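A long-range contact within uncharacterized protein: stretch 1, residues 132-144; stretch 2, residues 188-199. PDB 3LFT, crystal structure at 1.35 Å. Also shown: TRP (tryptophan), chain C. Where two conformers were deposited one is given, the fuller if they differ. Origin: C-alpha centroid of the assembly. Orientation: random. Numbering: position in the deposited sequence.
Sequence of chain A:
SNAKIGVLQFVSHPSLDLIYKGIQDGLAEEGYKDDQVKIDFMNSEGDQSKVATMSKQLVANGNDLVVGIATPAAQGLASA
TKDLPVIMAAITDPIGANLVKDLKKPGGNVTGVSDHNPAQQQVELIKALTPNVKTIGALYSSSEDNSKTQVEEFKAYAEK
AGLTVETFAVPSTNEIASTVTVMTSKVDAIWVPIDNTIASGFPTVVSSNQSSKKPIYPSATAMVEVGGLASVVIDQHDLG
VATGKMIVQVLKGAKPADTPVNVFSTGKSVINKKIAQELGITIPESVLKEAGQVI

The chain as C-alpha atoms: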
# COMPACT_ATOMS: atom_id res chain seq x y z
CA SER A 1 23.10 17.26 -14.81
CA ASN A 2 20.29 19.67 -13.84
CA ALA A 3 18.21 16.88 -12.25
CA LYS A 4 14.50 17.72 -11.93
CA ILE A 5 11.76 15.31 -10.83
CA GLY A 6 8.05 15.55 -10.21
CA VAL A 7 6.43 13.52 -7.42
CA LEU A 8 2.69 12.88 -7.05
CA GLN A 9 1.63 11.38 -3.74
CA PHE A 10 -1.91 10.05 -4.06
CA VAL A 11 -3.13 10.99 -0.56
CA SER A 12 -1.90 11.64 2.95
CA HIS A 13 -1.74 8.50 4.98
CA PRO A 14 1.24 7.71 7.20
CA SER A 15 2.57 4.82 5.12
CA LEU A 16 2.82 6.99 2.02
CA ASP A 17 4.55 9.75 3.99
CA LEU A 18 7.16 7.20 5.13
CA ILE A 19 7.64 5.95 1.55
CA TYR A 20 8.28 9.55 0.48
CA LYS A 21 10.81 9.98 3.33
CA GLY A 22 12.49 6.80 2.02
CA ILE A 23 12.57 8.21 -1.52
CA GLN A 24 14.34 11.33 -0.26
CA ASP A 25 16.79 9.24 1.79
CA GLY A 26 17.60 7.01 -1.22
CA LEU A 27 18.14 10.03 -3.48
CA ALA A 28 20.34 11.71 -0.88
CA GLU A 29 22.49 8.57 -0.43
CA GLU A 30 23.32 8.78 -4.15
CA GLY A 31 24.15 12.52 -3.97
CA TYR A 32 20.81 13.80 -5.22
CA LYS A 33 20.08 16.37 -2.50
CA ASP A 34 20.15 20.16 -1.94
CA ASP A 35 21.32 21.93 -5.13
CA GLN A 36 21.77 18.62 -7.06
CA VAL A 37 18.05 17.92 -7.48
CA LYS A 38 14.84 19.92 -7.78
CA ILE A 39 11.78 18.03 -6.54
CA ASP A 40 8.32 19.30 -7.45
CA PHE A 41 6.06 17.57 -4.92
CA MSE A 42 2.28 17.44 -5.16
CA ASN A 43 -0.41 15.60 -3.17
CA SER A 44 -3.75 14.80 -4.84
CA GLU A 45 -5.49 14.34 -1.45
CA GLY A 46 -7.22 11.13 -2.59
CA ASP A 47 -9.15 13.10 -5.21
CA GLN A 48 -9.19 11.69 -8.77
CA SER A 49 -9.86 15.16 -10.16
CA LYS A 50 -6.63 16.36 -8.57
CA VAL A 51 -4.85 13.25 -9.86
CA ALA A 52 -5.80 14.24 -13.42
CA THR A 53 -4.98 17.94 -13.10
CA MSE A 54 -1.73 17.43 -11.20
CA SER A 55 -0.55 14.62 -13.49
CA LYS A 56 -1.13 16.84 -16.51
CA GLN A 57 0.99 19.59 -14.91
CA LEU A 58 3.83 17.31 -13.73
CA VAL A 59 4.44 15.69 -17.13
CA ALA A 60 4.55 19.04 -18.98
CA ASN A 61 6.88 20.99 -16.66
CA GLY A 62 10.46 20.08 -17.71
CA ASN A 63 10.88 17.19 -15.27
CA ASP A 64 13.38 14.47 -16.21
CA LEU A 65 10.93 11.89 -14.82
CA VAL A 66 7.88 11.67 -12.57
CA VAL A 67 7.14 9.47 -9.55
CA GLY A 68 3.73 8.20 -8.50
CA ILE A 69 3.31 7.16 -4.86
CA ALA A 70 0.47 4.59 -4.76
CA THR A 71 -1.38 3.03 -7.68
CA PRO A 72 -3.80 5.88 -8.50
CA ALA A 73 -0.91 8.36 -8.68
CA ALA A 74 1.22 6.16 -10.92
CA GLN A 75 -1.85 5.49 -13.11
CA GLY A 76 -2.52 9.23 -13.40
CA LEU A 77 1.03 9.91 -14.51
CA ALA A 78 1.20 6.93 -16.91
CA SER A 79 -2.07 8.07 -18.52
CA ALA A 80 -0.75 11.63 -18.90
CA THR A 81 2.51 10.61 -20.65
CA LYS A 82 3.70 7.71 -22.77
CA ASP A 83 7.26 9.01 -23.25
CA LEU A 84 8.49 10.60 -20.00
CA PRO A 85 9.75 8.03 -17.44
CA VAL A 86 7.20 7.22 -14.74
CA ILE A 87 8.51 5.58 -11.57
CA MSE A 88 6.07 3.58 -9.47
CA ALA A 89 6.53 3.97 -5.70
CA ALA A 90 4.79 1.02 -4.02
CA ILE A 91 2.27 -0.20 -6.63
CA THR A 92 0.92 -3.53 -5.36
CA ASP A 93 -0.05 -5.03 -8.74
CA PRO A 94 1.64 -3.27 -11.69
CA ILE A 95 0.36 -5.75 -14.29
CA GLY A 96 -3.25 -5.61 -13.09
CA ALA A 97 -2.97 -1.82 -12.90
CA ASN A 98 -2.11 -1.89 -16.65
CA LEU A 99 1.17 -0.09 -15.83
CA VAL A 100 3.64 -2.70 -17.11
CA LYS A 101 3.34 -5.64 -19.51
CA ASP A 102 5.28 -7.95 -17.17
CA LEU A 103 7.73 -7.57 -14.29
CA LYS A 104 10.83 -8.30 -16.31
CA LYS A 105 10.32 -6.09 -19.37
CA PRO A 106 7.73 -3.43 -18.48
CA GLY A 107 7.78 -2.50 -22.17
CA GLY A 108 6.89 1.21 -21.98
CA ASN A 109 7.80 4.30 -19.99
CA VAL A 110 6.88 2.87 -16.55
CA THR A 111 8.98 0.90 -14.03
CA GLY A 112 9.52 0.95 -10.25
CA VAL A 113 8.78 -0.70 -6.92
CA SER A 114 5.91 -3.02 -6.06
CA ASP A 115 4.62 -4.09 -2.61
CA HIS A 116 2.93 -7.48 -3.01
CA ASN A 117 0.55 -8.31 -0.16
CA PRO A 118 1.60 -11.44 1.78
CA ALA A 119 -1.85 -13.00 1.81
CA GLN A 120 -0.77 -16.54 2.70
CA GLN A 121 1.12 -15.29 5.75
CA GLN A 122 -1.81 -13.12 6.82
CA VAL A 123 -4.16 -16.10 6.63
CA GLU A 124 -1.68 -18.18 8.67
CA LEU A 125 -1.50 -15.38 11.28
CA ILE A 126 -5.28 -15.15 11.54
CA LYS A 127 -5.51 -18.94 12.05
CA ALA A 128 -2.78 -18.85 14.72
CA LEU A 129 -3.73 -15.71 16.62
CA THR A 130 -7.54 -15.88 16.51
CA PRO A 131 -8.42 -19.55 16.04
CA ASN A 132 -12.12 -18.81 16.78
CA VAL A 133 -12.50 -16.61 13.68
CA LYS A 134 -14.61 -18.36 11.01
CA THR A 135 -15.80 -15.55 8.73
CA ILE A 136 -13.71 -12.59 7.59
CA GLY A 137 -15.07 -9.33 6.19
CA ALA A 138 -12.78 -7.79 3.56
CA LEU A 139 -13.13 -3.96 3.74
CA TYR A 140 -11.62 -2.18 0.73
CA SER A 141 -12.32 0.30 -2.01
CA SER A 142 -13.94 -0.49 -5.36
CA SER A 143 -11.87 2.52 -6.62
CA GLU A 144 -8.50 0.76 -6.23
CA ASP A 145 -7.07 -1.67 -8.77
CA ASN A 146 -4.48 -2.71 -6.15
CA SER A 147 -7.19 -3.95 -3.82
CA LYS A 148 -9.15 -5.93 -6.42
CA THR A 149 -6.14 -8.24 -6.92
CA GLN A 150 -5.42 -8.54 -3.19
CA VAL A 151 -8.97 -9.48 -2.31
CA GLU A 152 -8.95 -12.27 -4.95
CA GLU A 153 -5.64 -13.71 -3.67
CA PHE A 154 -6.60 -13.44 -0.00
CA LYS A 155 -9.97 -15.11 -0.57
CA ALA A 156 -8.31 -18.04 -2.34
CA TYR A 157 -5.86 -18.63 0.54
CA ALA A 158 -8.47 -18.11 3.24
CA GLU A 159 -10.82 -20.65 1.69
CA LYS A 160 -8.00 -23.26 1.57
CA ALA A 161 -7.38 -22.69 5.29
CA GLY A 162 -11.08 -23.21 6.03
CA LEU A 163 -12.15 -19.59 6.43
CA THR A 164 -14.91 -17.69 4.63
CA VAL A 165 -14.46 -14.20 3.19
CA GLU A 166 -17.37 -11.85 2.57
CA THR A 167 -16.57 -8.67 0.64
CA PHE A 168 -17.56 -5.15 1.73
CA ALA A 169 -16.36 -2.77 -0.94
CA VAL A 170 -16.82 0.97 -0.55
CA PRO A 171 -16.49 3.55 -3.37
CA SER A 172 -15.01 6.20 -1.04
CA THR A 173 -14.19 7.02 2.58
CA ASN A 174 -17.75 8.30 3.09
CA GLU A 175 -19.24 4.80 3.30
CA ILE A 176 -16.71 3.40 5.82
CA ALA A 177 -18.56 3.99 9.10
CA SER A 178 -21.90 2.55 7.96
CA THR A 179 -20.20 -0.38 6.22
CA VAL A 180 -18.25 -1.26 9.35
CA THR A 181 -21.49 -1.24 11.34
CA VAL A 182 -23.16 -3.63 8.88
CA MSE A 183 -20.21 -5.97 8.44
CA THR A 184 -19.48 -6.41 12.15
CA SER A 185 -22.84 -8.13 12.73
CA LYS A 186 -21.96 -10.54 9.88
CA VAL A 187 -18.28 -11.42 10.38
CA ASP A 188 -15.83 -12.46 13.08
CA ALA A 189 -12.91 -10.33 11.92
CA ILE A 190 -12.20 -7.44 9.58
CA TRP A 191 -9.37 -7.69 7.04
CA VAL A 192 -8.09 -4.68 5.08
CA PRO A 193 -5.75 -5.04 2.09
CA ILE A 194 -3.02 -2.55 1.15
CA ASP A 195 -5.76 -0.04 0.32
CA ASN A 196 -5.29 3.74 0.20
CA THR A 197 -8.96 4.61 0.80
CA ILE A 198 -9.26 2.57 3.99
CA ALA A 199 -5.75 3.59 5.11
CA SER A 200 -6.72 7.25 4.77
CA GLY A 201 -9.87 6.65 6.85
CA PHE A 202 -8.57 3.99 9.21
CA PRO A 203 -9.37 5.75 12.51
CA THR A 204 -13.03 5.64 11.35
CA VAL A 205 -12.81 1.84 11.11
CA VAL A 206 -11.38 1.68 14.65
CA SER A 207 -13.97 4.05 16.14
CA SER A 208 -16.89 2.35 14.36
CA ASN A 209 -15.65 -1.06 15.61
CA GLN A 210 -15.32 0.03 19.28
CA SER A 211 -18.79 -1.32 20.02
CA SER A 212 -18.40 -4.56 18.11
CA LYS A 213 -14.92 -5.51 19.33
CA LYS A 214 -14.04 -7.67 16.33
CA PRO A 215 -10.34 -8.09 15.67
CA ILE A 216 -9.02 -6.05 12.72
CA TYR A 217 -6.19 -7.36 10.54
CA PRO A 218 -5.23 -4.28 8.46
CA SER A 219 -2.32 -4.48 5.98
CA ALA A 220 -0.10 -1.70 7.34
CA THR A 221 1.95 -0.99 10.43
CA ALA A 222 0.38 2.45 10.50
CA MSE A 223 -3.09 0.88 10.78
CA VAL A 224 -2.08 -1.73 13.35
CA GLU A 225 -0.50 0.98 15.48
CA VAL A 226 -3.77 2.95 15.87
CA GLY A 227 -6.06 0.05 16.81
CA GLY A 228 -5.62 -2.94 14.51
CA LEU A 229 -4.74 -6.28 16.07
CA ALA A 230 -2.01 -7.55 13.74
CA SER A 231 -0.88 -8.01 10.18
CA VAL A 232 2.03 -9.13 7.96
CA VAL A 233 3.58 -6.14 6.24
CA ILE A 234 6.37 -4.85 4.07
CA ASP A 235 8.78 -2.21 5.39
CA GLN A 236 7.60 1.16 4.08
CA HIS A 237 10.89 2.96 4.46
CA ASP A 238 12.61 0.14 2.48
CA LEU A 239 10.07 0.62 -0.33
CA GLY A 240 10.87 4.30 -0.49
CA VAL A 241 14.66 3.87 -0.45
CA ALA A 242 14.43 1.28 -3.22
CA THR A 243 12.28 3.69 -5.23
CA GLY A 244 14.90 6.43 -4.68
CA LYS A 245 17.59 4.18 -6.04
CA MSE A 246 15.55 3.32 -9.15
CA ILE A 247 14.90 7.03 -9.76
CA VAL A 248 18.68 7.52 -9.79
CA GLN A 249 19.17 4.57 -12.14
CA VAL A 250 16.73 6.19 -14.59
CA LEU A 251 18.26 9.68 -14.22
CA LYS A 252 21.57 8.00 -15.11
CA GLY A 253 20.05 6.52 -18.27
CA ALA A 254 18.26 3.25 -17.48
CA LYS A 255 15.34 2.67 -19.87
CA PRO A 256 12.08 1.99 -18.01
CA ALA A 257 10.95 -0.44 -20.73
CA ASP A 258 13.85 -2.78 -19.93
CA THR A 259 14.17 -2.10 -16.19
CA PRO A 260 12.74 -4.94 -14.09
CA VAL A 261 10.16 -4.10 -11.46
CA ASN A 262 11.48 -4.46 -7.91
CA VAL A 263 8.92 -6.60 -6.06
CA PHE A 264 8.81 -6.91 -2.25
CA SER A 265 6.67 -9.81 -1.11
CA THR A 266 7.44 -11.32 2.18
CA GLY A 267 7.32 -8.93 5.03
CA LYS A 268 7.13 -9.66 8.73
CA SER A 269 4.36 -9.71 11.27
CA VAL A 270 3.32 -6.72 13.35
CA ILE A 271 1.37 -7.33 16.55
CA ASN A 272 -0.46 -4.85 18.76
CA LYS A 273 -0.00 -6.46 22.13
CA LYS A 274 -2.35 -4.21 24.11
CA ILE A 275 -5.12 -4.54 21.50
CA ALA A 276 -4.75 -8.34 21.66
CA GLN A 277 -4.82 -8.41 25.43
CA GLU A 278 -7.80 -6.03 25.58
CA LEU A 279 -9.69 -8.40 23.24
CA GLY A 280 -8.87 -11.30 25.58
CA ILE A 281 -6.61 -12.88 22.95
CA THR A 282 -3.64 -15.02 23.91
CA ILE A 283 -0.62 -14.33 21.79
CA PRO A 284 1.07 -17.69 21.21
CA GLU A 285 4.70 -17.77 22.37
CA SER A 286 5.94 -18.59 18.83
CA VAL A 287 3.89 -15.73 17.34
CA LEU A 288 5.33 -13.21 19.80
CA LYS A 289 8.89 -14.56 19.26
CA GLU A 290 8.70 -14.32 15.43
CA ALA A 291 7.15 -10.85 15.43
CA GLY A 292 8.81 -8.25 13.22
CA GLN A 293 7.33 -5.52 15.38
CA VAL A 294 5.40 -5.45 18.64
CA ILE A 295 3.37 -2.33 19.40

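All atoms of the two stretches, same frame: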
# COMPACT_ATOMS: atom_id res chain seq x y z
N ASN A 132 -10.65 -18.79 16.76
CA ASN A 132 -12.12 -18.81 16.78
C ASN A 132 -12.78 -18.07 15.61
O ASN A 132 -14.00 -18.16 15.42
CB ASN A 132 -12.65 -18.29 18.13
CG ASN A 132 -14.11 -18.72 18.41
OD1 ASN A 132 -14.55 -19.81 18.03
ND2 ASN A 132 -14.83 -17.86 19.13
N VAL A 133 -11.99 -17.35 14.83
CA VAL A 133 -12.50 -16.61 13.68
C VAL A 133 -12.85 -17.56 12.54
O VAL A 133 -12.01 -18.34 12.09
CB VAL A 133 -11.46 -15.57 13.22
CG1 VAL A 133 -11.73 -15.09 11.78
CG2 VAL A 133 -11.44 -14.41 14.19
N LYS A 134 -14.11 -17.50 12.09
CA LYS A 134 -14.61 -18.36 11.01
C LYS A 134 -14.88 -17.59 9.71
O LYS A 134 -14.59 -18.06 8.60
CB LYS A 134 -15.88 -19.08 11.46
CG LYS A 134 -15.67 -19.98 12.68
CD LYS A 134 -16.99 -20.50 13.20
CE LYS A 134 -16.80 -21.33 14.46
NZ LYS A 134 -18.12 -21.77 14.99
N THR A 135 -15.44 -16.39 9.86
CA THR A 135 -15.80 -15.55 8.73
C THR A 135 -15.04 -14.23 8.81
O THR A 135 -15.00 -13.59 9.86
CB THR A 135 -17.33 -15.28 8.67
OG1 THR A 135 -18.04 -16.52 8.73
CG2 THR A 135 -17.72 -14.53 7.38
N ILE A 136 -14.44 -13.84 7.70
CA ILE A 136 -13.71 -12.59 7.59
C ILE A 136 -14.45 -11.63 6.68
O ILE A 136 -14.90 -12.02 5.60
CB ILE A 136 -12.32 -12.85 6.99
CG1 ILE A 136 -11.51 -13.75 7.92
CG2 ILE A 136 -11.58 -11.55 6.75
CD1 ILE A 136 -10.31 -14.40 7.29
N GLY A 137 -14.55 -10.37 7.08
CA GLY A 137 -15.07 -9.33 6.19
C GLY A 137 -13.90 -8.56 5.60
O GLY A 137 -13.08 -8.00 6.33
N ALA A 138 -13.81 -8.54 4.27
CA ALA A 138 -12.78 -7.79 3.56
C ALA A 138 -13.32 -6.39 3.28
O ALA A 138 -14.27 -6.25 2.52
CB ALA A 138 -12.42 -8.51 2.23
N LEU A 139 -12.75 -5.37 3.93
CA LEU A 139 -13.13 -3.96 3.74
C LEU A 139 -12.10 -3.30 2.84
O LEU A 139 -10.92 -3.28 3.16
CB LEU A 139 -13.18 -3.28 5.11
CG LEU A 139 -13.47 -1.77 5.09
CD1 LEU A 139 -14.88 -1.50 4.60
CD2 LEU A 139 -13.26 -1.19 6.47
N TYR A 140 -12.54 -2.73 1.73
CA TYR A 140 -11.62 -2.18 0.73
C TYR A 140 -12.39 -1.29 -0.21
O TYR A 140 -13.64 -1.27 -0.20
CB TYR A 140 -10.96 -3.30 -0.07
CG TYR A 140 -11.86 -4.11 -0.99
CD1 TYR A 140 -11.78 -3.95 -2.38
CD2 TYR A 140 -12.77 -5.04 -0.49
CE1 TYR A 140 -12.57 -4.69 -3.24
CE2 TYR A 140 -13.58 -5.78 -1.35
CZ TYR A 140 -13.45 -5.61 -2.72
OH TYR A 140 -14.26 -6.36 -3.57
N SER A 141 -11.66 -0.58 -1.06
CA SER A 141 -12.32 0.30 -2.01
C SER A 141 -12.51 -0.33 -3.38
O SER A 141 -11.59 -0.97 -3.92
CB SER A 141 -11.52 1.59 -2.11
OG SER A 141 -12.18 2.44 -3.03
N SER A 142 -13.70 -0.15 -3.96
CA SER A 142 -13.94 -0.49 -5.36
C SER A 142 -13.20 0.48 -6.31
O SER A 142 -13.15 0.24 -7.52
CB SER A 142 -15.45 -0.52 -5.63
OG SER A 142 -16.06 0.71 -5.23
N SER A 143 -12.62 1.56 -5.78
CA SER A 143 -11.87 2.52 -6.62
C SER A 143 -10.42 2.09 -6.89
O SER A 143 -9.75 2.68 -7.71
CB SER A 143 -11.91 3.95 -6.05
OG SER A 143 -11.19 4.04 -4.80
N GLU A 144 -9.94 1.05 -6.21
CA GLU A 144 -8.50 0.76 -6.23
C GLU A 144 -8.14 -0.55 -6.90
O GLU A 144 -8.46 -1.62 -6.37
CB GLU A 144 -7.98 0.81 -4.81
CG GLU A 144 -8.08 2.22 -4.29
CD GLU A 144 -7.27 2.47 -3.04
OE1 GLU A 144 -6.16 1.93 -2.87
OE2 GLU A 144 -7.78 3.27 -2.22
N ASP A 188 -16.58 -12.31 11.84
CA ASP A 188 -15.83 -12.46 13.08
C ASP A 188 -14.61 -11.58 13.15
O ASP A 188 -14.10 -11.32 14.23
CB ASP A 188 -15.40 -13.91 13.25
CG ASP A 188 -16.58 -14.87 13.28
OD1 ASP A 188 -17.60 -14.53 13.91
OD2 ASP A 188 -16.46 -15.94 12.66
N ALA A 189 -14.12 -11.14 11.99
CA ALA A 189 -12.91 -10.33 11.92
C ALA A 189 -12.98 -9.49 10.67
O ALA A 189 -13.63 -9.88 9.70
CB ALA A 189 -11.66 -11.23 11.88
N ILE A 190 -12.31 -8.35 10.72
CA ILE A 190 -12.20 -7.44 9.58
C ILE A 190 -10.79 -7.54 9.04
O ILE A 190 -9.85 -7.47 9.82
CB ILE A 190 -12.50 -5.98 9.98
CG1 ILE A 190 -13.93 -5.83 10.52
CG2 ILE A 190 -12.26 -5.02 8.79
CD1 ILE A 190 -14.15 -4.54 11.29
N TRP A 191 -10.66 -7.72 7.73
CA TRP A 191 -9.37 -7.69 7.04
C TRP A 191 -9.36 -6.55 6.04
O TRP A 191 -10.35 -6.31 5.34
CB TRP A 191 -9.08 -9.03 6.36
CG TRP A 191 -7.88 -9.03 5.47
CD1 TRP A 191 -6.57 -9.15 5.86
CD2 TRP A 191 -7.88 -8.91 4.05
NE1 TRP A 191 -5.75 -9.10 4.74
CE2 TRP A 191 -6.54 -8.97 3.62
CE3 TRP A 191 -8.90 -8.80 3.09
CZ2 TRP A 191 -6.18 -8.89 2.27
CZ3 TRP A 191 -8.54 -8.71 1.74
CH2 TRP A 191 -7.19 -8.77 1.34
N VAL A 192 -8.25 -5.82 6.00
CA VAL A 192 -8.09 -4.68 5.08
C VAL A 192 -6.84 -4.92 4.26
O VAL A 192 -5.77 -5.12 4.84
CB VAL A 192 -7.93 -3.34 5.82
CG1 VAL A 192 -7.84 -2.18 4.82
CG2 VAL A 192 -9.10 -3.10 6.77
N PRO A 193 -6.94 -4.92 2.92
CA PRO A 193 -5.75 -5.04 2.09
C PRO A 193 -4.90 -3.77 2.13
O PRO A 193 -5.20 -2.81 2.88
CB PRO A 193 -6.31 -5.32 0.69
CG PRO A 193 -7.68 -4.75 0.70
CD PRO A 193 -8.18 -4.81 2.13
N ILE A 194 -3.84 -3.75 1.32
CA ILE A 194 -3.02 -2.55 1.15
C ILE A 194 -3.85 -1.58 0.28
O ILE A 194 -3.77 -1.62 -0.95
CB ILE A 194 -1.64 -2.88 0.53
CG1 ILE A 194 -0.92 -3.99 1.30
CG2 ILE A 194 -0.77 -1.64 0.51
CD1 ILE A 194 0.33 -4.49 0.55
N ASP A 195 -4.68 -0.78 0.95
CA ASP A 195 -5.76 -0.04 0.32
C ASP A 195 -5.66 1.41 0.78
O ASP A 195 -5.72 1.70 1.98
CB ASP A 195 -7.10 -0.66 0.75
CG ASP A 195 -8.29 0.01 0.10
OD1 ASP A 195 -8.60 1.16 0.46
OD2 ASP A 195 -8.90 -0.62 -0.80
N ASN A 196 -5.50 2.33 -0.16
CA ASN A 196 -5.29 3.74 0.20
C ASN A 196 -6.52 4.40 0.80
O ASN A 196 -6.40 5.26 1.68
CB ASN A 196 -4.86 4.54 -1.03
CG ASN A 196 -3.54 4.07 -1.57
OD1 ASN A 196 -2.49 4.36 -0.99
ND2 ASN A 196 -3.56 3.34 -2.68
N THR A 197 -7.70 4.04 0.31
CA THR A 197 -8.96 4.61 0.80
C THR A 197 -9.15 4.26 2.28
O THR A 197 -9.35 5.15 3.11
CB THR A 197 -10.17 4.11 -0.06
OG1 THR A 197 -9.93 4.44 -1.44
CG2 THR A 197 -11.50 4.74 0.40
N ILE A 198 -9.04 2.98 2.60
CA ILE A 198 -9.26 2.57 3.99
C ILE A 198 -8.09 3.08 4.83
O ILE A 198 -8.30 3.51 5.97
CB ILE A 198 -9.44 1.05 4.13
CG1 ILE A 198 -10.54 0.54 3.18
CG2 ILE A 198 -9.75 0.65 5.58
CD1 ILE A 198 -11.93 1.18 3.35
N ALA A 199 -6.87 3.08 4.29
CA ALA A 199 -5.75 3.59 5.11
C ALA A 199 -5.94 5.06 5.48
O ALA A 199 -5.60 5.50 6.58
CB ALA A 199 -4.41 3.38 4.43
N TRP C . 0.68 -0.34 -2.52
CA TRP C . -0.44 0.65 -2.50
C TRP C . -0.96 0.86 -3.88
O TRP C . -1.60 1.87 -4.15
CB TRP C . 0.04 1.96 -1.86
CG TRP C . 0.49 1.76 -0.44
CD1 TRP C . 1.80 1.63 0.04
CD2 TRP C . -0.38 1.62 0.73
NE1 TRP C . 1.78 1.43 1.40
CE2 TRP C . 0.53 1.40 1.86
CE3 TRP C . -1.75 1.62 0.88
CZ2 TRP C . -0.03 1.22 3.12
CZ3 TRP C . -2.27 1.44 2.16
CH2 TRP C . -1.41 1.24 3.25
OXT TRP C . -0.74 -0.00 -4.75

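The contact is built in three zones: a parallel strand pair in the middle, with carboxylates fastening the backbone at each end. Strand 135-141 runs alongside strand 189-192, their directions differing by 36°. The ladder is regular: G137 N donates to A189 O (2.8 Å), W191 N to G137 O (2.8 Å), and L139 N to W191 O (2.9 Å). G137 thus uses both its N and its O across the pair.

Before the ladder, D188 does the fastening. Its CA-to-CB bond points toward the first stretch, and chi1 of -59° (m) sets OD2 where it accepts from K134 N at 2.9 Å and from T135 N at 3.0 Å, so one oxygen gathers two successive amides. T135 O answers by accepting from D188 N at 2.8 Å, with a weak bond from A189 N at 3.4 Å. K134 contributes its backbone here; its extended side chain leads away.

On the sheet face shared by I136, A138, A189 and W191, small and large residues alternate. W191 at chi1 172° (t) and chi2 80° lays its ring beside A138, whose CB meets CE3 at 3.6 Å near the ring plane, an edge contact. I136, an m rotamer, places CG2 3.6 Å from W191 CB. Nearby, V133 CG1 reaches A189 CB at 3.9 Å.

L139 takes chi1 176° (t), which sets its CG 3.8 Å from I198 CD1; chi2 is 67° (p). Its CB lies 4.2 Å from I190 CG2. The leucine thereby touches both I190 in strand 189-192 and I198 in the helix after it. Proline enters where the ladder stops: P193 CD sits 3.3 Å from L139 O, a buried carbonyl left without a hydrogen-bond partner, and P193 CG packs 3.7 Å from Y140 CB.

The far end belongs to D195 and E144. D195, chi1 -178° (t), splits its carboxylate: OD2 accepts from S141 N at 2.8 Å, while OD1 caps its own helix by accepting from I198 N at 2.8 Å. E144, with chi1 -66° (m) and chi2 -165° (t), extends to the same helix start. Its OE1 accepts from N196 N (2.8 Å) and N196 ND2 (3.0 Å), its OE2 from T197 N and T197 OG1 (both 2.6 Å). These donors help accommodate two carboxylates whose E144 OE2 and D195 OD1 atoms approach to 3.5 Å. The amide of N196 also reaches the bound tryptophan, ND2 donating to TRP O at 2.9 Å, so one side chain links the strand-helix junction to the ligand.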